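Sphingomyelinase-c (Listeria ivanovii, PDB 1ZWX) belongs to the DNase I-like endonuclease/exonuclease/phosphatase family, built as a two-sheet alpha/beta sandwich. Local coordinates at residues Y7-N17 / D187-D195; R165-Q176 / D203-N213. All coordinates share one frame; numbering follows the deposited sequence.

Interaction 1: Y7-N17 / D187-D195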
loop_
_atom_site.group_PDB
_atom_site.type_symbol
_atom_site.label_atom_id
_atom_site.label_comp_id
_atom_site.label_asym_id
_atom_site.label_seq_id
_atom_site.Cartn_x
_atom_site.Cartn_y
_atom_site.Cartn_z
ATOM N N TYR A 7 2.325 -2.093 25.069
ATOM C CA TYR A 7 1.499 -2.582 23.931
ATOM C C TYR A 7 0.434 -1.564 23.481
ATOM O O TYR A 7 -0.425 -1.207 24.277
ATOM C CB TYR A 7 0.827 -3.895 24.314
ATOM C CG TYR A 7 0.132 -4.608 23.155
ATOM C CD1 TYR A 7 0.862 -5.136 22.075
ATOM C CD2 TYR A 7 -1.257 -4.767 23.149
ATOM C CE1 TYR A 7 0.200 -5.813 21.025
ATOM C CE2 TYR A 7 -1.910 -5.432 22.119
ATOM C CZ TYR A 7 -1.188 -5.934 21.049
ATOM O OH TYR A 7 -1.871 -6.605 20.050
ATOM N N PRO A 8 0.450 -1.149 22.191
ATOM C CA PRO A 8 1.328 -1.589 21.093
ATOM C C PRO A 8 2.778 -1.123 21.197
ATOM O O PRO A 8 3.667 -1.787 20.668
ATOM C CB PRO A 8 0.665 -0.978 19.849
ATOM C CG PRO A 8 -0.009 0.216 20.350
ATOM C CD PRO A 8 -0.538 -0.161 21.709
ATOM N N GLY A 9 3.017 0.007 21.850
ATOM C CA GLY A 9 4.378 0.435 22.126
ATOM C C GLY A 9 4.977 1.156 20.942
ATOM O O GLY A 9 4.268 1.874 20.236
ATOM N N ASN A 10 6.279 0.978 20.730
ATOM C CA ASN A 10 6.960 1.648 19.631
ATOM C C ASN A 10 6.867 0.758 18.385
ATOM O O ASN A 10 7.868 0.101 18.003
ATOM C CB ASN A 10 8.417 1.983 19.982
ATOM C CG ASN A 10 9.156 2.703 18.837
ATOM O OD1 ASN A 10 8.578 3.003 17.774
ATOM N ND2 ASN A 10 10.441 2.976 19.054
ATOM N N PHE A 11 5.655 0.703 17.801
ATOM C CA PHE A 11 5.398 -0.035 16.561
ATOM C C PHE A 11 5.325 0.937 15.415
ATOM O O PHE A 11 4.683 1.987 15.519
ATOM C CB PHE A 11 4.101 -0.808 16.621
ATOM C CG PHE A 11 4.078 -2.027 15.739
ATOM C CD1 PHE A 11 4.775 -3.178 16.113
ATOM C CD2 PHE A 11 3.362 -2.028 14.520
ATOM C CE1 PHE A 11 4.752 -4.319 15.323
ATOM C CE2 PHE A 11 3.326 -3.172 13.723
ATOM C CZ PHE A 11 4.029 -4.321 14.098
ATOM N N LYS A 12 5.981 0.559 14.319
ATOM C CA LYS A 12 6.170 1.442 13.183
ATOM C C LYS A 12 5.971 0.660 11.874
ATOM O O LYS A 12 6.576 -0.404 11.671
ATOM C CB LYS A 12 7.557 2.032 13.263
ATOM C CG LYS A 12 7.885 3.054 12.219
ATOM C CD LYS A 12 9.075 3.841 12.678
ATOM C CE LYS A 12 10.019 4.071 11.550
ATOM N NZ LYS A 12 11.409 4.361 12.064
ATOM N N ILE A 13 5.124 1.207 10.996
ATOM C CA ILE A 13 4.775 0.579 9.707
ATOM C C ILE A 13 5.003 1.645 8.645
ATOM O O ILE A 13 4.617 2.800 8.832
ATOM C CB ILE A 13 3.286 0.161 9.658
ATOM C CG1 ILE A 13 2.972 -0.837 10.761
ATOM C CG2 ILE A 13 2.910 -0.452 8.269
ATOM C CD1 ILE A 13 1.517 -1.050 10.965
ATOM N N THR A 14 5.654 1.273 7.547
ATOM C CA THR A 14 5.780 2.184 6.414
ATOM C C THR A 14 5.000 1.539 5.269
ATOM O O THR A 14 5.061 0.330 5.070
ATOM C CB THR A 14 7.258 2.457 6.028
ATOM O OG1 THR A 14 7.855 3.282 7.025
ATOM C CG2 THR A 14 7.376 3.213 4.696
ATOM N N SER A 15 4.194 2.340 4.576
ATOM C CA SER A 15 3.469 1.839 3.414
ATOM C C SER A 15 3.929 2.669 2.199
ATOM O O SER A 15 4.005 3.892 2.271
ATOM C CB SER A 15 1.949 1.964 3.626
ATOM O OG SER A 15 1.248 1.453 2.502
ATOM N N HIS A 16 4.269 1.973 1.111
ATOM C CA HIS A 16 4.653 2.643 -0.106
ATOM C C HIS A 16 4.097 1.942 -1.308
ATOM O O HIS A 16 4.366 0.745 -1.567
ATOM C CB HIS A 16 6.175 2.759 -0.246
ATOM C CG HIS A 16 6.596 3.839 -1.189
ATOM N ND1 HIS A 16 7.871 3.927 -1.700
ATOM C CD2 HIS A 16 5.906 4.891 -1.700
ATOM C CE1 HIS A 16 7.958 4.998 -2.466
ATOM N NE2 HIS A 16 6.778 5.594 -2.490
ATOM N N ASN A 17 3.302 2.714 -2.030
ATOM C CA ASN A 17 2.884 2.350 -3.354
ATOM C C ASN A 17 4.098 2.665 -4.233
ATOM O O ASN A 17 4.421 3.827 -4.465
ATOM C CB ASN A 17 1.648 3.206 -3.742
ATOM C CG ASN A 17 1.135 2.871 -5.117
ATOM O OD1 ASN A 17 1.914 2.423 -5.975
ATOM N ND2 ASN A 17 -0.171 3.058 -5.344
ATOM N N ASP A 187 -8.339 -7.270 22.627
ATOM C CA ASP A 187 -7.151 -6.721 23.258
ATOM C C ASP A 187 -5.925 -6.815 22.328
ATOM O O ASP A 187 -4.838 -6.455 22.723
ATOM C CB ASP A 187 -6.850 -7.352 24.635
ATOM C CG ASP A 187 -6.751 -8.862 24.584
ATOM O OD1 ASP A 187 -6.543 -9.446 23.498
ATOM O OD2 ASP A 187 -6.844 -9.500 25.659
ATOM N N GLU A 188 -6.138 -7.233 21.080
ATOM C CA GLU A 188 -5.058 -7.215 20.074
ATOM C C GLU A 188 -5.267 -6.139 18.992
ATOM O O GLU A 188 -6.404 -5.888 18.585
ATOM C CB GLU A 188 -4.927 -8.604 19.463
ATOM C CG GLU A 188 -4.483 -9.623 20.489
ATOM C CD GLU A 188 -4.400 -11.040 19.967
ATOM O OE1 GLU A 188 -4.349 -11.931 20.832
ATOM O OE2 GLU A 188 -4.359 -11.314 18.735
ATOM N N ILE A 189 -4.180 -5.523 18.533
ATOM C CA ILE A 189 -4.269 -4.396 17.608
ATOM C C ILE A 189 -4.340 -4.864 16.139
ATOM O O ILE A 189 -3.692 -5.838 15.753
ATOM C CB ILE A 189 -3.117 -3.406 17.824
ATOM C CG1 ILE A 189 -3.338 -2.099 17.028
ATOM C CG2 ILE A 189 -1.733 -4.094 17.518
ATOM C CD1 ILE A 189 -2.540 -0.865 17.497
ATOM N N ILE A 190 -5.164 -4.158 15.347
ATOM C CA ILE A 190 -5.285 -4.393 13.900
ATOM C C ILE A 190 -4.982 -3.072 13.187
ATOM O O ILE A 190 -5.549 -2.005 13.518
ATOM C CB ILE A 190 -6.681 -4.893 13.490
ATOM C CG1 ILE A 190 -7.106 -6.089 14.324
ATOM C CG2 ILE A 190 -6.736 -5.200 11.958
ATOM C CD1 ILE A 190 -8.526 -6.556 14.041
ATOM N N PHE A 191 -4.063 -3.158 12.222
ATOM C CA PHE A 191 -3.732 -2.038 11.353
ATOM C C PHE A 191 -4.264 -2.354 9.947
ATOM O O PHE A 191 -4.316 -3.520 9.521
ATOM C CB PHE A 191 -2.231 -1.834 11.248
ATOM C CG PHE A 191 -1.538 -1.524 12.548
ATOM C CD1 PHE A 191 -0.961 -2.545 13.300
ATOM C CD2 PHE A 191 -1.397 -0.204 12.974
ATOM C CE1 PHE A 191 -0.276 -2.253 14.494
ATOM C CE2 PHE A 191 -0.716 0.100 14.164
ATOM C CZ PHE A 191 -0.130 -0.946 14.906
ATOM N N ILE A 192 -4.686 -1.307 9.254
ATOM C CA ILE A 192 -5.186 -1.435 7.876
ATOM C C ILE A 192 -4.491 -0.312 7.135
ATOM O O ILE A 192 -4.650 0.851 7.454
ATOM C CB ILE A 192 -6.743 -1.289 7.747
ATOM C CG1 ILE A 192 -7.505 -2.314 8.597
ATOM C CG2 ILE A 192 -7.182 -1.461 6.242
ATOM C CD1 ILE A 192 -9.039 -1.938 8.749
ATOM N N GLY A 193 -3.665 -0.666 6.154
ATOM C CA GLY A 193 -2.891 0.357 5.452
ATOM C C GLY A 193 -2.716 0.093 3.962
ATOM O O GLY A 193 -2.921 -1.014 3.477
ATOM N N GLY A 194 -2.318 1.139 3.254
ATOM C CA GLY A 194 -2.057 1.063 1.815
ATOM C C GLY A 194 -2.693 2.229 1.093
ATOM O O GLY A 194 -3.040 3.239 1.702
ATOM N N ASP A 195 -2.830 2.073 -0.221
ATOM C CA ASP A 195 -3.397 3.116 -1.081
ATOM C C ASP A 195 -4.892 2.832 -1.139
ATOM O O ASP A 195 -5.369 1.889 -1.825
ATOM C CB ASP A 195 -2.745 3.039 -2.474
ATOM C CG ASP A 195 -3.345 4.029 -3.478
ATOM O OD1 ASP A 195 -4.286 4.778 -3.142
ATOM O OD2 ASP A 195 -2.801 4.085 -4.586
#
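Phe11 and Phe191 start from different first torsions. Phe11 CG is anti to the backbone N (chi1 -153°), while Phe191 CG lies beside its own N and anti to the carbonyl carbon (chi1 -61°). Both rings thereby reach the middle of the DNase I-like sandwich, where strand 12-20 of one sheet faces strand 189-193 of the other. The rings are tilted by only 14° but offset, with centroids 5.4 Å apart, so they hardly stack. Ile13 CD1 sits over one face of the Phe191 ring, 3.6 Å from the centroid, in a CH-pi contact, and also lies at the Phe11 ring edge. Ile189 CG1 lies on the opposite face of Phe191. Further along, Ser15 OG packs on Gly194 CA at 3.4 Å. At the outer end, Tyr7 OH accepts a bond from Ile189 N at 3.0 Å and is also bonded to Pro144 O, so two partners grip the hydroxyl. Pro8, after a cis peptide bond, packs on Ile189 CD1. At the other end Asn17 ND2 bonds both Glu54 and Asp195. The bond from Asn17 ND2 to Asp195 OD2 is 2.9 Å long, bent, and meets the anti side of the carboxylate oxygen.

Interaction 2: R165-Q176 / D203-N213. Unlike the reference sequence in segment 203-213: Leu209 (reference Phe).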
loop_
_atom_site.group_PDB
_atom_site.type_symbol
_atom_site.label_atom_id
_atom_site.label_comp_id
_atom_site.label_asym_id
_atom_site.label_seq_id
_atom_site.Cartn_x
_atom_site.Cartn_y
_atom_site.Cartn_z
ATOM N N ARG A 165 -16.488 4.962 -6.586
ATOM C CA ARG A 165 -16.841 5.058 -5.152
ATOM C C ARG A 165 -17.608 3.838 -4.599
ATOM O O ARG A 165 -17.315 3.317 -3.483
ATOM C CB ARG A 165 -17.560 6.403 -4.880
ATOM C CG ARG A 165 -18.125 6.549 -3.456
ATOM C CD ARG A 165 -18.519 8.003 -3.184
ATOM N NE ARG A 165 -18.932 8.199 -1.787
ATOM C CZ ARG A 165 -19.342 9.358 -1.268
ATOM N NH1 ARG A 165 -19.403 10.455 -2.028
ATOM N NH2 ARG A 165 -19.700 9.417 0.011
ATOM N N ALA A 166 -18.603 3.365 -5.346
ATOM C CA ALA A 166 -19.342 2.174 -4.949
ATOM C C ALA A 166 -18.437 0.946 -4.867
ATOM O O ALA A 166 -18.545 0.146 -3.932
ATOM C CB ALA A 166 -20.486 1.888 -5.927
ATOM N N ILE A 167 -17.577 0.767 -5.876
ATOM C CA ILE A 167 -16.660 -0.375 -5.866
ATOM C C ILE A 167 -15.748 -0.304 -4.610
ATOM O O ILE A 167 -15.633 -1.293 -3.896
ATOM C CB ILE A 167 -15.789 -0.444 -7.173
ATOM C CG1 ILE A 167 -16.679 -0.741 -8.395
ATOM C CG2 ILE A 167 -14.738 -1.561 -7.069
ATOM C CD1 ILE A 167 -15.985 -0.342 -9.725
ATOM N N ARG A 168 -15.154 0.851 -4.343
ATOM C CA ARG A 168 -14.271 1.019 -3.158
ATOM C C ARG A 168 -15.027 0.756 -1.862
ATOM O O ARG A 168 -14.498 0.166 -0.940
ATOM C CB ARG A 168 -13.684 2.398 -3.080
ATOM C CG ARG A 168 -12.529 2.628 -4.034
ATOM C CD ARG A 168 -11.845 3.907 -3.733
ATOM N NE ARG A 168 -12.586 5.110 -4.144
ATOM C CZ ARG A 168 -12.509 5.685 -5.340
ATOM N NH1 ARG A 168 -11.687 5.199 -6.290
ATOM N NH2 ARG A 168 -13.247 6.779 -5.568
ATOM N N ALA A 169 -16.296 1.172 -1.814
ATOM C CA ALA A 169 -17.125 0.939 -0.647
ATOM C C ALA A 169 -17.375 -0.552 -0.453
ATOM O O ALA A 169 -17.342 -1.030 0.702
ATOM C CB ALA A 169 -18.456 1.767 -0.744
ATOM N N GLU A 170 -17.546 -1.305 -1.550
ATOM C CA GLU A 170 -17.766 -2.742 -1.465
ATOM C C GLU A 170 -16.460 -3.404 -1.023
ATOM O O GLU A 170 -16.459 -4.338 -0.199
ATOM C CB GLU A 170 -18.238 -3.318 -2.803
ATOM C CG GLU A 170 -18.743 -4.744 -2.770
ATOM C CD GLU A 170 -17.602 -5.805 -2.768
ATOM O OE1 GLU A 170 -17.849 -6.944 -2.344
ATOM O OE2 GLU A 170 -16.474 -5.496 -3.185
ATOM N N GLN A 171 -15.347 -2.905 -1.553
ATOM C CA GLN A 171 -14.023 -3.471 -1.192
ATOM C C GLN A 171 -13.693 -3.195 0.274
ATOM O O GLN A 171 -13.153 -4.057 0.951
ATOM C CB GLN A 171 -12.946 -2.890 -2.121
ATOM C CG GLN A 171 -13.113 -3.467 -3.550
ATOM C CD GLN A 171 -12.144 -2.849 -4.538
ATOM O OE1 GLN A 171 -11.516 -1.846 -4.241
ATOM N NE2 GLN A 171 -12.019 -3.470 -5.724
ATOM N N MET A 172 -14.013 -1.998 0.767
ATOM C CA MET A 172 -13.863 -1.739 2.204
ATOM C C MET A 172 -14.691 -2.701 3.063
ATOM O O MET A 172 -14.193 -3.177 4.104
ATOM C CB MET A 172 -14.138 -0.279 2.552
ATOM C CG MET A 172 -13.339 0.603 1.703
ATOM S SD MET A 172 -12.643 2.144 2.152
ATOM C CE MET A 172 -11.771 2.517 0.629
ATOM N N GLN A 173 -15.925 -2.996 2.637
ATOM C CA GLN A 173 -16.742 -4.003 3.303
ATOM C C GLN A 173 -16.091 -5.382 3.277
ATOM O O GLN A 173 -16.175 -6.097 4.276
ATOM C CB GLN A 173 -18.175 -4.125 2.740
ATOM C CG GLN A 173 -19.046 -5.144 3.525
ATOM C CD GLN A 173 -19.220 -4.703 5.009
ATOM O OE1 GLN A 173 -19.633 -3.571 5.303
ATOM N NE2 GLN A 173 -18.867 -5.593 5.935
ATOM N N GLU A 174 -15.499 -5.777 2.138
ATOM C CA GLU A 174 -14.791 -7.068 2.088
ATOM C C GLU A 174 -13.759 -7.177 3.216
ATOM O O GLU A 174 -13.647 -8.226 3.821
ATOM C CB GLU A 174 -14.141 -7.325 0.722
ATOM C CG GLU A 174 -15.173 -7.530 -0.418
ATOM C CD GLU A 174 -14.548 -8.100 -1.702
ATOM O OE1 GLU A 174 -13.659 -8.952 -1.600
ATOM O OE2 GLU A 174 -14.946 -7.686 -2.812
ATOM N N ILE A 175 -13.051 -6.085 3.485
ATOM C CA ILE A 175 -12.034 -6.030 4.538
ATOM C C ILE A 175 -12.697 -6.186 5.929
ATOM O O ILE A 175 -12.278 -7.011 6.753
ATOM C CB ILE A 175 -11.251 -4.750 4.438
ATOM C CG1 ILE A 175 -10.351 -4.765 3.158
ATOM C CG2 ILE A 175 -10.407 -4.479 5.702
ATOM C CD1 ILE A 175 -9.722 -3.409 2.883
ATOM N N GLN A 176 -13.753 -5.415 6.165
ATOM C CA GLN A 176 -14.447 -5.520 7.464
ATOM C C GLN A 176 -15.101 -6.857 7.675
ATOM O O GLN A 176 -15.114 -7.344 8.794
ATOM C CB GLN A 176 -15.434 -4.380 7.676
ATOM C CG GLN A 176 -14.916 -3.256 8.577
ATOM C CD GLN A 176 -14.436 -3.724 9.970
ATOM O OE1 GLN A 176 -15.025 -4.603 10.590
ATOM N NE2 GLN A 176 -13.348 -3.120 10.447
ATOM N N ASP A 203 -16.409 13.759 1.416
ATOM C CA ASP A 203 -17.517 12.925 1.878
ATOM C C ASP A 203 -17.128 11.444 1.877
ATOM O O ASP A 203 -17.455 10.717 2.822
ATOM C CB ASP A 203 -18.764 13.094 1.007
ATOM C CG ASP A 203 -19.480 14.426 1.240
ATOM O OD1 ASP A 203 -19.081 15.213 2.122
ATOM O OD2 ASP A 203 -20.457 14.692 0.511
ATOM N N GLU A 204 -16.467 10.998 0.801
ATOM C CA GLU A 204 -16.051 9.600 0.687
ATOM C C GLU A 204 -15.072 9.240 1.832
ATOM O O GLU A 204 -15.134 8.146 2.359
ATOM C CB GLU A 204 -15.414 9.278 -0.671
ATOM C CG GLU A 204 -15.221 7.761 -0.847
ATOM C CD GLU A 204 -14.572 7.350 -2.166
ATOM O OE1 GLU A 204 -14.601 6.153 -2.503
ATOM O OE2 GLU A 204 -14.055 8.210 -2.846
ATOM N N TYR A 205 -14.194 10.160 2.196
ATOM C CA TYR A 205 -13.286 9.954 3.343
ATOM C C TYR A 205 -14.080 9.702 4.632
ATOM O O TYR A 205 -13.854 8.715 5.328
ATOM C CB TYR A 205 -12.333 11.119 3.534
ATOM C CG TYR A 205 -11.352 10.843 4.674
ATOM C CD1 TYR A 205 -10.171 10.101 4.451
ATOM C CD2 TYR A 205 -11.620 11.280 5.967
ATOM C CE1 TYR A 205 -9.283 9.827 5.492
ATOM C CE2 TYR A 205 -10.718 11.009 7.031
ATOM C CZ TYR A 205 -9.575 10.271 6.783
ATOM O OH TYR A 205 -8.698 10.019 7.814
ATOM N N HIS A 206 -15.054 10.570 4.912
ATOM C CA HIS A 206 -15.972 10.368 6.042
ATOM C C HIS A 206 -16.553 8.988 6.051
ATOM O O HIS A 206 -16.500 8.289 7.082
ATOM C CB HIS A 206 -17.107 11.432 6.051
ATOM C CG HIS A 206 -18.195 11.128 7.040
ATOM N ND1 HIS A 206 -19.162 10.170 6.816
ATOM C CD2 HIS A 206 -18.445 11.632 8.274
ATOM C CE1 HIS A 206 -19.963 10.097 7.867
ATOM N NE2 HIS A 206 -19.545 10.970 8.768
ATOM N N ASP A 207 -17.090 8.552 4.909
ATOM C CA ASP A 207 -17.707 7.244 4.829
ATOM C C ASP A 207 -16.723 6.088 4.991
ATOM O O ASP A 207 -17.078 5.041 5.547
ATOM C CB ASP A 207 -18.455 7.083 3.509
ATOM C CG ASP A 207 -19.791 7.842 3.496
ATOM O OD1 ASP A 207 -20.044 8.712 4.376
ATOM O OD2 ASP A 207 -20.561 7.568 2.581
ATOM N N MET A 208 -15.521 6.255 4.444
ATOM C CA MET A 208 -14.459 5.233 4.595
ATOM C C MET A 208 -14.180 4.952 6.075
ATOM O O MET A 208 -14.025 3.791 6.461
ATOM C CB MET A 208 -13.159 5.692 3.949
ATOM C CG MET A 208 -11.968 4.720 4.250
ATOM S SD MET A 208 -10.551 5.034 3.174
ATOM C CE MET A 208 -9.987 6.592 3.757
ATOM N N LEU A 209 -14.113 6.012 6.879
ATOM C CA LEU A 209 -13.919 5.852 8.344
ATOM C C LEU A 209 -14.958 4.885 8.909
ATOM O O LEU A 209 -14.630 3.955 9.686
ATOM C CB LEU A 209 -13.851 7.206 9.092
ATOM C CG LEU A 209 -12.754 8.218 8.706
ATOM C CD1 LEU A 209 -12.737 9.431 9.613
ATOM C CD2 LEU A 209 -11.353 7.583 8.590
ATOM N N LYS A 210 -16.207 5.015 8.458
ATOM C CA LYS A 210 -17.261 4.141 8.954
ATOM C C LYS A 210 -17.197 2.733 8.400
ATOM O O LYS A 210 -17.515 1.761 9.091
ATOM C CB LYS A 210 -18.668 4.753 8.673
ATOM C CG LYS A 210 -18.938 6.084 9.374
ATOM C CD LYS A 210 -19.065 5.888 10.898
ATOM C CE LYS A 210 -19.566 7.135 11.660
ATOM N NZ LYS A 210 -19.402 8.389 10.874
ATOM N N LEU A 211 -16.831 2.614 7.128
ATOM C CA LEU A 211 -16.868 1.310 6.458
ATOM C C LEU A 211 -15.711 0.406 6.920
ATOM O O LEU A 211 -15.877 -0.802 6.989
ATOM C CB LEU A 211 -16.749 1.489 4.942
ATOM C CG LEU A 211 -17.989 2.069 4.231
ATOM C CD1 LEU A 211 -17.656 2.537 2.800
ATOM C CD2 LEU A 211 -19.063 1.029 4.199
ATOM N N LEU A 212 -14.559 1.006 7.160
ATOM C CA LEU A 212 -13.368 0.279 7.700
ATOM C C LEU A 212 -13.355 0.261 9.220
ATOM O O LEU A 212 -12.527 -0.454 9.829
ATOM C CB LEU A 212 -12.076 0.950 7.237
ATOM C CG LEU A 212 -11.681 0.816 5.746
ATOM C CD1 LEU A 212 -10.343 1.496 5.526
ATOM C CD2 LEU A 212 -11.647 -0.654 5.279
ATOM N N ASN A 213 -14.233 1.062 9.839
ATOM C CA ASN A 213 -14.260 1.215 11.310
ATOM C C ASN A 213 -12.914 1.729 11.857
ATOM O O ASN A 213 -12.282 1.082 12.698
ATOM C CB ASN A 213 -14.675 -0.125 11.967
ATOM C CG ASN A 213 -14.983 0.020 13.460
ATOM O OD1 ASN A 213 -14.780 -0.921 14.261
ATOM N ND2 ASN A 213 -15.421 1.190 13.847
HETATM O O HOH W 1 -16.123 4.511 -1.227
HETATM O O HOH W 2 -18.160 -2.194 7.472
#
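Arg165 lies extended along Glu204, and the two side chains lie side by side, pointing opposite ways. The guanidinium of Arg165 passes over the Glu204 backbone, with CA of Glu204 under one face. Arg165 NH2 makes a salt bridge to Asp207 OD2 at 3.3 Å, from above the carboxylate plane. Glu204 is also extended, which carries its carboxylate across to helix 161-182. There Arg168, bent at chi3 (-74°), grips it side-on with two nitrogens. Arg168 NE reaches Glu204 OE1 at 2.8 Å in a nearly straight bond (167°), and Arg168 NH2 reaches Glu204 OE2 at 3.2 Å. Arg168 NH2 has a second acidic partner in Asp155. A water bridges Glu204 OE1 and Arg165 O.

The axes of helices 165-176 and 203-212 come within 9.1 Å and cross at -25°. Met172 lies between them. Met172 CB packs on Leu212 CD2 at 3.7 Å, and in the conformer given Met172 SD comes near Met208. Leu211 CD1 packs on Ala169. At the C-terminal end Gln176 NE2 donates to Leu212 O at 2.9 Å, from above the carbonyl plane, and also bonds Glu253. The contact has charge pairs at one end, apolar side chains in the middle and an amide bond at the other. Arg168, with Arg165 close by, probably favours the ionised form of Glu204.

In the fold
Interactions 1 and 2 lie in successive layers of the sandwich, their centres about 19 Å apart. Strand 189-193 joins them. One side of it faces strand 12-20 in interaction 1, and the other faces the helices of interaction 2. Ile192 makes the direct link: Ile192 CD1 lies 3.9 Å from Leu212 O and 4.2 Å from Ile175 CG2. The chain passes from helix 161-182 through this strand to helix 203-212, so the segments of the two interactions alternate in sequence. Interaction 1 reaches a bound phosphate ion, about 4 Å from the Asn17 side chain. That ion probably entered from the crystal solution, though it may mark a pocket.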